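Local coordinates for protein glycerate dehydrogenase (Bacillus sp. 5mfcol3.1, PDB 6P2I) that reduces acyclic imino acids with NADPH, intercepting imino acids produced in situ by a partner oxidase, at residues N93-H105 against S275-E289. Residues are numbered along the deposited sequence; the frame is centred on the assembly and turned at random.
Sequences NCPQYSKQAVAEH and SAWYSYEAREKNMYE. With DAR (D-arginine), chain D; NAP (NADP nicotinamide-adenine-dinucleotide phosphate), chain C; EDO (1,2-ethanediol), chain I.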
loop_
_atom_site.group_PDB
_atom_site.type_symbol
_atom_site.label_atom_id
_atom_site.label_comp_id
_atom_site.label_asym_id
_atom_site.label_seq_id
_atom_site.Cartn_x
_atom_site.Cartn_y
_atom_site.Cartn_z
ATOM N N ASN A 93 13.789 -26.679 2.893
ATOM C CA ASN A 93 13.574 -25.291 3.267
ATOM C C ASN A 93 12.272 -25.180 4.054
ATOM O O ASN A 93 11.623 -26.182 4.369
ATOM C CB ASN A 93 13.588 -24.379 2.031
ATOM C CG ASN A 93 12.412 -24.615 1.092
ATOM O OD1 ASN A 93 11.711 -25.627 1.165
ATOM N ND2 ASN A 93 12.216 -23.679 0.175
ATOM N N CYS A 94 11.903 -23.942 4.385
ATOM C CA CYS A 94 10.589 -23.635 4.935
ATOM C C CYS A 94 9.857 -22.879 3.837
ATOM O O CYS A 94 10.167 -21.706 3.573
ATOM C CB CYS A 94 10.687 -22.805 6.220
ATOM S SG CYS A 94 11.518 -23.748 7.557
ATOM N N PRO A 95 8.926 -23.519 3.146
ATOM C CA PRO A 95 8.555 -23.062 1.802
ATOM C C PRO A 95 7.433 -22.047 1.711
ATOM O O PRO A 95 7.316 -21.412 0.662
ATOM C CB PRO A 95 8.117 -24.357 1.117
ATOM C CG PRO A 95 7.572 -25.194 2.226
ATOM C CD PRO A 95 8.426 -24.879 3.430
ATOM N N GLN A 96 6.571 -21.927 2.719
ATOM C CA GLN A 96 5.373 -21.099 2.535
ATOM C C GLN A 96 5.117 -20.084 3.639
ATOM O O GLN A 96 4.167 -19.301 3.521
ATOM C CB GLN A 96 4.130 -21.992 2.384
ATOM C CG GLN A 96 4.247 -23.046 1.303
ATOM C CD GLN A 96 2.905 -23.627 0.893
ATOM O OE1 GLN A 96 1.853 -23.012 1.102
ATOM N NE2 GLN A 96 2.935 -24.809 0.288
ATOM N N TYR A 97 5.938 -20.056 4.693
ATOM C CA TYR A 97 5.617 -19.265 5.877
ATOM C C TYR A 97 5.360 -17.798 5.555
ATOM O O TYR A 97 4.534 -17.164 6.217
ATOM C CB TYR A 97 6.754 -19.377 6.915
ATOM C CG TYR A 97 8.050 -18.717 6.482
ATOM C CD1 TYR A 97 8.952 -19.375 5.639
ATOM C CD2 TYR A 97 8.385 -17.445 6.926
ATOM C CE1 TYR A 97 10.130 -18.756 5.232
ATOM C CE2 TYR A 97 9.554 -16.824 6.516
ATOM C CZ TYR A 97 10.417 -17.482 5.672
ATOM O OH TYR A 97 11.581 -16.856 5.277
ATOM N N SER A 98 6.059 -17.229 4.573
ATOM C CA SER A 98 6.007 -15.783 4.394
ATOM C C SER A 98 5.145 -15.330 3.221
ATOM O O SER A 98 5.069 -14.126 2.975
ATOM C CB SER A 98 7.418 -15.206 4.207
ATOM O OG SER A 98 7.886 -15.456 2.892
ATOM N N LYS A 99 4.510 -16.243 2.491
ATOM C CA LYS A 99 3.965 -15.848 1.189
ATOM C C LYS A 99 2.894 -14.768 1.315
ATOM O O LYS A 99 2.822 -13.872 0.464
ATOM C CB LYS A 99 3.448 -17.060 0.410
ATOM C CG LYS A 99 2.225 -17.799 0.937
ATOM C CD LYS A 99 1.945 -19.014 0.027
ATOM C CE LYS A 99 0.714 -19.799 0.498
ATOM N NZ LYS A 99 0.268 -20.828 -0.497
ATOM N N GLN A 100 2.072 -14.810 2.370
ATOM C CA GLN A 100 1.069 -13.752 2.528
ATOM C C GLN A 100 1.722 -12.434 2.930
ATOM O O GLN A 100 1.354 -11.366 2.417
ATOM C CB GLN A 100 0.009 -14.160 3.555
ATOM C CG GLN A 100 -1.108 -13.123 3.721
ATOM C CD GLN A 100 -2.019 -13.068 2.513
ATOM O OE1 GLN A 100 -2.206 -14.070 1.811
ATOM N NE2 GLN A 100 -2.604 -11.894 2.262
ATOM N N ALA A 101 2.683 -12.489 3.857
ATOM C CA ALA A 101 3.412 -11.288 4.262
ATOM C C ALA A 101 4.103 -10.634 3.070
ATOM O O ALA A 101 4.021 -9.413 2.882
ATOM C CB ALA A 101 4.435 -11.638 5.349
ATOM N N VAL A 102 4.776 -11.431 2.233
ATOM C CA VAL A 102 5.519 -10.843 1.123
ATOM C C VAL A 102 4.558 -10.309 0.070
ATOM O O VAL A 102 4.768 -9.224 -0.485
ATOM C CB VAL A 102 6.509 -11.859 0.521
ATOM C CG1 VAL A 102 7.222 -11.261 -0.695
ATOM C CG2 VAL A 102 7.533 -12.264 1.585
ATOM N N ALA A 103 3.496 -11.062 -0.228
ATOM C CA ALA A 103 2.518 -10.583 -1.199
ATOM C C ALA A 103 1.906 -9.257 -0.757
ATOM O O ALA A 103 1.753 -8.337 -1.571
ATOM C CB ALA A 103 1.431 -11.636 -1.411
ATOM N N GLU A 104 1.567 -9.129 0.526
ATOM C CA GLU A 104 1.055 -7.841 0.991
ATOM C C GLU A 104 2.116 -6.756 0.886
ATOM O O GLU A 104 1.800 -5.602 0.573
ATOM C CB GLU A 104 0.533 -7.956 2.424
ATOM C CG GLU A 104 -0.748 -8.755 2.500
ATOM C CD GLU A 104 -1.396 -8.780 3.874
ATOM O OE1 GLU A 104 -1.076 -7.915 4.719
ATOM O OE2 GLU A 104 -2.236 -9.684 4.099
ATOM N N HIS A 105 3.387 -7.113 1.110
ATOM C CA HIS A 105 4.449 -6.123 0.988
ATOM C C HIS A 105 4.595 -5.620 -0.432
ATOM O O HIS A 105 4.979 -4.461 -0.639
ATOM C CB HIS A 105 5.778 -6.723 1.457
ATOM C CG HIS A 105 6.786 -5.705 1.859
ATOM N ND1 HIS A 105 6.739 -5.053 3.073
ATOM C CD2 HIS A 105 7.897 -5.250 1.229
ATOM C CE1 HIS A 105 7.782 -4.247 3.176
ATOM N NE2 HIS A 105 8.496 -4.342 2.068
ATOM N N SER A 275 12.453 -6.491 5.035
ATOM C CA SER A 275 11.418 -6.677 6.048
ATOM C C SER A 275 10.100 -7.210 5.483
ATOM O O SER A 275 9.125 -7.330 6.233
ATOM C CB SER A 275 11.176 -5.354 6.787
ATOM O OG SER A 275 10.903 -4.314 5.846
ATOM N N ALA A 276 10.055 -7.549 4.188
ATOM C CA ALA A 276 8.807 -7.960 3.544
ATOM C C ALA A 276 8.139 -9.125 4.262
ATOM O O ALA A 276 6.904 -9.196 4.339
ATOM C CB ALA A 276 9.073 -8.336 2.087
ATOM N N TRP A 277 8.938 -10.061 4.770
ATOM C CA TRP A 277 8.402 -11.299 5.312
ATOM C C TRP A 277 7.907 -11.193 6.737
ATOM O O TRP A 277 7.255 -12.132 7.211
ATOM C CB TRP A 277 9.471 -12.389 5.296
ATOM C CG TRP A 277 10.570 -12.185 6.342
ATOM C CD1 TRP A 277 11.629 -11.315 6.274
ATOM C CD2 TRP A 277 10.705 -12.876 7.587
ATOM N NE1 TRP A 277 12.410 -11.424 7.400
ATOM C CE2 TRP A 277 11.865 -12.377 8.222
ATOM C CE3 TRP A 277 9.961 -13.875 8.226
ATOM C CZ2 TRP A 277 12.313 -12.859 9.461
ATOM C CZ3 TRP A 277 10.401 -14.347 9.460
ATOM C CH2 TRP A 277 11.569 -13.839 10.064
ATOM N N TYR A 278 8.261 -10.137 7.473
ATOM C CA TYR A 278 8.277 -10.269 8.932
ATOM C C TYR A 278 6.944 -9.839 9.540
ATOM O O TYR A 278 6.826 -8.799 10.184
ATOM C CB TYR A 278 9.439 -9.485 9.534
ATOM C CG TYR A 278 9.774 -9.937 10.941
ATOM C CD1 TYR A 278 9.843 -11.291 11.255
ATOM C CD2 TYR A 278 10.003 -9.016 11.959
ATOM C CE1 TYR A 278 10.137 -11.725 12.532
ATOM C CE2 TYR A 278 10.305 -9.443 13.253
ATOM C CZ TYR A 278 10.370 -10.799 13.528
ATOM O OH TYR A 278 10.665 -11.231 14.795
ATOM N N SER A 279 5.944 -10.705 9.371
ATOM C CA SER A 279 4.667 -10.567 10.057
ATOM C C SER A 279 4.582 -11.528 11.240
ATOM O O SER A 279 5.284 -12.543 11.301
ATOM C CB SER A 279 3.491 -10.823 9.109
ATOM O OG SER A 279 3.443 -12.195 8.724
ATOM N N TYR A 280 3.700 -11.194 12.188
ATOM C CA TYR A 280 3.414 -12.125 13.277
ATOM C C TYR A 280 2.995 -13.482 12.739
ATOM O O TYR A 280 3.405 -14.527 13.264
ATOM C CB TYR A 280 2.305 -11.585 14.175
ATOM C CG TYR A 280 2.682 -10.390 15.013
ATOM C CD1 TYR A 280 3.367 -10.545 16.212
ATOM C CD2 TYR A 280 2.353 -9.109 14.603
ATOM C CE1 TYR A 280 3.699 -9.439 16.989
ATOM C CE2 TYR A 280 2.677 -8.003 15.365
ATOM C CZ TYR A 280 3.363 -8.175 16.553
ATOM O OH TYR A 280 3.687 -7.070 17.309
ATOM N N GLU A 281 2.142 -13.486 11.709
ATOM C CA GLU A 281 1.665 -14.749 11.161
ATOM C C GLU A 281 2.794 -15.517 10.484
ATOM O O GLU A 281 2.894 -16.742 10.637
ATOM C CB GLU A 281 0.518 -14.513 10.174
ATOM C CG GLU A 281 -0.723 -13.846 10.764
ATOM C CD GLU A 281 -0.614 -12.320 10.958
ATOM O OE1 GLU A 281 0.353 -11.693 10.464
ATOM O OE2 GLU A 281 -1.514 -11.740 11.606
ATOM N N ALA A 282 3.651 -14.820 9.734
ATOM C CA ALA A 282 4.722 -15.497 9.005
ATOM C C ALA A 282 5.740 -16.119 9.956
ATOM O O ALA A 282 6.157 -17.266 9.767
ATOM C CB ALA A 282 5.415 -14.526 8.046
ATOM N N ARG A 283 6.176 -15.374 10.974
ATOM C CA ARG A 283 7.222 -15.933 11.829
ATOM C C ARG A 283 6.702 -17.111 12.634
ATOM O O ARG A 283 7.465 -18.032 12.937
ATOM C CB ARG A 283 7.807 -14.849 12.744
ATOM C CG ARG A 283 6.892 -14.386 13.866
ATOM C CD ARG A 283 7.580 -13.348 14.735
ATOM N NE ARG A 283 6.831 -13.063 15.954
ATOM C CZ ARG A 283 7.266 -12.268 16.923
ATOM N NH1 ARG A 283 8.444 -11.657 16.812
ATOM N NH2 ARG A 283 6.520 -12.076 18.000
ATOM N N GLU A 284 5.410 -17.125 12.969
ATOM C CA GLU A 284 4.853 -18.303 13.627
ATOM C C GLU A 284 4.792 -19.483 12.664
ATOM O O GLU A 284 5.188 -20.603 13.012
ATOM C CB GLU A 284 3.471 -17.996 14.208
ATOM C CG GLU A 284 3.172 -18.759 15.497
ATOM C CD GLU A 284 4.082 -18.361 16.662
ATOM O OE1 GLU A 284 4.734 -17.295 16.594
ATOM O OE2 GLU A 284 4.137 -19.113 17.661
ATOM N N LYS A 285 4.297 -19.252 11.446
ATOM C CA LYS A 285 4.282 -20.312 10.444
ATOM C C LYS A 285 5.683 -20.839 10.184
ATOM O O LYS A 285 5.863 -22.034 9.930
ATOM C CB LYS A 285 3.669 -19.803 9.140
ATOM C CG LYS A 285 2.160 -19.771 9.149
ATOM C CD LYS A 285 1.647 -19.023 7.907
ATOM C CE LYS A 285 0.213 -19.361 7.580
ATOM N NZ LYS A 285 -0.179 -18.699 6.299
ATOM N N ASN A 286 6.684 -19.952 10.228
ATOM C CA ASN A 286 8.071 -20.363 10.032
ATOM C C ASN A 286 8.451 -21.426 11.052
ATOM O O ASN A 286 9.118 -22.416 10.717
ATOM C CB ASN A 286 8.967 -19.122 10.147
ATOM C CG ASN A 286 10.353 -19.280 9.503
ATOM O OD1 ASN A 286 11.143 -18.326 9.514
ATOM N ND2 ASN A 286 10.661 -20.461 8.963
ATOM N N MET A 287 8.004 -21.247 12.298
ATOM C CA MET A 287 8.271 -22.230 13.346
ATOM C C MET A 287 7.528 -23.529 13.081
ATOM O O MET A 287 8.080 -24.618 13.291
ATOM C CB MET A 287 7.880 -21.659 14.708
ATOM C CG MET A 287 8.622 -20.387 15.103
ATOM S SD MET A 287 10.411 -20.618 15.239
ATOM C CE MET A 287 11.001 -20.030 13.653
ATOM N N TYR A 288 6.270 -23.438 12.633
ATOM C CA TYR A 288 5.521 -24.655 12.329
ATOM C C TYR A 288 6.200 -25.451 11.223
ATOM O O TYR A 288 6.232 -26.688 11.271
ATOM C CB TYR A 288 4.086 -24.335 11.906
ATOM C CG TYR A 288 3.229 -23.531 12.866
ATOM C CD1 TYR A 288 3.448 -23.544 14.228
ATOM C CD2 TYR A 288 2.158 -22.775 12.385
ATOM C CE1 TYR A 288 2.639 -22.810 15.101
ATOM C CE2 TYR A 288 1.351 -22.040 13.235
ATOM C CZ TYR A 288 1.591 -22.057 14.593
ATOM O OH TYR A 288 0.775 -21.319 15.433
ATOM N N GLU A 289 6.734 -24.759 10.208
ATOM C CA GLU A 289 7.410 -25.444 9.105
ATOM C C GLU A 289 8.716 -26.073 9.564
ATOM O O GLU A 289 9.026 -27.209 9.192
ATOM C CB GLU A 289 7.671 -24.477 7.949
ATOM C CG GLU A 289 6.393 -24.170 7.153
ATOM C CD GLU A 289 6.611 -23.270 5.941
ATOM O OE1 GLU A 289 7.560 -22.465 5.940
ATOM O OE2 GLU A 289 5.799 -23.357 4.997
HETATM N N DAR D . 15.182 -14.362 2.228
HETATM C CA DAR D . 13.806 -14.616 2.657
HETATM C CB DAR D . 13.532 -14.034 4.052
HETATM C CG DAR D . 14.389 -14.660 5.156
HETATM C CD DAR D . 13.818 -14.380 6.543
HETATM N NE DAR D . 14.499 -15.041 7.657
HETATM C CZ DAR D . 13.847 -15.895 8.451
HETATM N NH1 DAR D . 12.748 -16.518 8.013
HETATM N NH2 DAR D . 14.279 -16.142 9.688
HETATM C C DAR D . 13.483 -16.096 2.564
HETATM O O DAR D . 12.663 -16.649 3.324
HETATM O OXT DAR D . 14.056 -16.744 1.690
HETATM P PA NAP C . 8.524 -20.892 -5.640
HETATM O O1A NAP C . 9.647 -21.892 -5.817
HETATM O O2A NAP C . 7.192 -21.357 -5.128
HETATM O O5B NAP C . 8.278 -20.189 -7.053
HETATM C C5B NAP C . 9.365 -19.808 -7.890
HETATM C C4B NAP C . 8.776 -19.381 -9.229
HETATM O O4B NAP C . 9.853 -18.907 -10.041
HETATM C C3B NAP C . 8.141 -20.551 -9.987
HETATM O O3B NAP C . 7.080 -20.049 -10.824
HETATM C C2B NAP C . 9.255 -21.034 -10.883
HETATM O O2B NAP C . 8.785 -21.697 -12.046
HETATM C C1B NAP C . 9.872 -19.693 -11.238
HETATM N N9A NAP C . 11.230 -19.857 -11.778
HETATM C C8A NAP C . 12.246 -20.552 -11.228
HETATM N N7A NAP C . 13.340 -20.495 -12.028
HETATM C C5A NAP C . 13.001 -19.769 -13.109
HETATM C C6A NAP C . 13.678 -19.318 -14.341
HETATM N N6A NAP C . 14.968 -19.654 -14.579
HETATM N N1A NAP C . 12.965 -18.565 -15.204
HETATM C C2A NAP C . 11.678 -18.221 -14.979
HETATM N N3A NAP C . 10.988 -18.589 -13.883
HETATM C C4A NAP C . 11.606 -19.353 -12.938
HETATM O O3 NAP C . 9.162 -19.697 -4.761
HETATM P PN NAP C . 8.388 -18.669 -3.796
HETATM O O1N NAP C . 7.980 -19.362 -2.520
HETATM O O2N NAP C . 7.323 -17.937 -4.581
HETATM O O5D NAP C . 9.594 -17.673 -3.431
HETATM C C5D NAP C . 10.260 -16.940 -4.467
HETATM C C4D NAP C . 11.429 -16.151 -3.893
HETATM O O4D NAP C . 10.931 -15.156 -3.004
HETATM C C3D NAP C . 12.373 -16.962 -3.016
HETATM O O3D NAP C . 13.335 -17.706 -3.779
HETATM C C2D NAP C . 13.004 -15.886 -2.145
HETATM O O2D NAP C . 14.252 -15.478 -2.720
HETATM C C1D NAP C . 11.994 -14.736 -2.158
HETATM N N1N NAP C . 11.500 -14.468 -0.801
HETATM C C2N NAP C . 11.626 -13.232 -0.286
HETATM C C3N NAP C . 11.187 -12.943 1.003
HETATM C C7N NAP C . 11.364 -11.558 1.574
HETATM O O7N NAP C . 11.272 -11.394 2.782
HETATM N N7N NAP C . 11.678 -10.533 0.769
HETATM C C4N NAP C . 10.608 -13.963 1.763
HETATM C C5N NAP C . 10.496 -15.242 1.212
HETATM C C6N NAP C . 10.948 -15.461 -0.084
HETATM P P2B NAP C . 8.438 -23.273 -12.090
HETATM O O1X NAP C . 9.680 -23.982 -11.580
HETATM O O2X NAP C . 7.264 -23.448 -11.164
HETATM O O3X NAP C . 8.087 -23.508 -13.536
HETATM C C1 EDO I . -4.360 -13.450 -0.800
HETATM O O1 EDO I . -4.156 -14.536 0.122
HETATM C C2 EDO I . -5.522 -12.584 -0.329
HETATM O O2 EDO I . -5.135 -11.808 0.814
HETATM O O HOH W 1 1.538 -19.775 4.425
#
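Tyr97 and Asn286 stack at the cleft between the two domains of this D-2-hydroxyacid dehydrogenase fold, where the loop entering helix 99-114 meets helix 280-298 beside the nicotinamide. From CB outward, the Tyr97 side chain meets a different partner at each step. Its CB sits 3.4 Å from Asn286 N, with Lys285 CB alongside. With chi1 at 68°, CG stands between the backbone N and the carbonyl carbon, which lays the ring along the Asn286 side chain; ring and amide planes are only 9° apart, and Asn286 CG is centred over one face. Ser98 CB covers the other face toward its rim. On one edge CD1 approaches Glu289 OE1; on the other CD2 passes Ala282 O. Tyr97 CE2 meets Trp277 CE3 at 3.4 Å, the tyrosine and indole planes steeply inclined. At the tip, OH points at the bound D-arginine but sits too close to its carboxylate for its exact place to be trusted. The secure bond runs from the ligand's NH1 to Asn286 OD1, 2.8 Å away and nearly straight at 171°. Asn286 ND2 bonds to Ile72 O, fixing which way the amide is turned. Trp277 lays one indole face against the ligand's CD, while its CB touches the nicotinamide amide O7N.

At one end of the contact, Gln96 N lies 2.8 Å from Glu289 OE2 and donates to its syn lone pair, and OE1 receives a weak bond from Tyr97 N. At the other end Ala276 packs on His105, whose NE2 is hydrogen-bonded to Thr272 OG1. Ala276 CA lies 3.5 Å from the His105 ring centroid, a CH-pi contact almost on the ring normal.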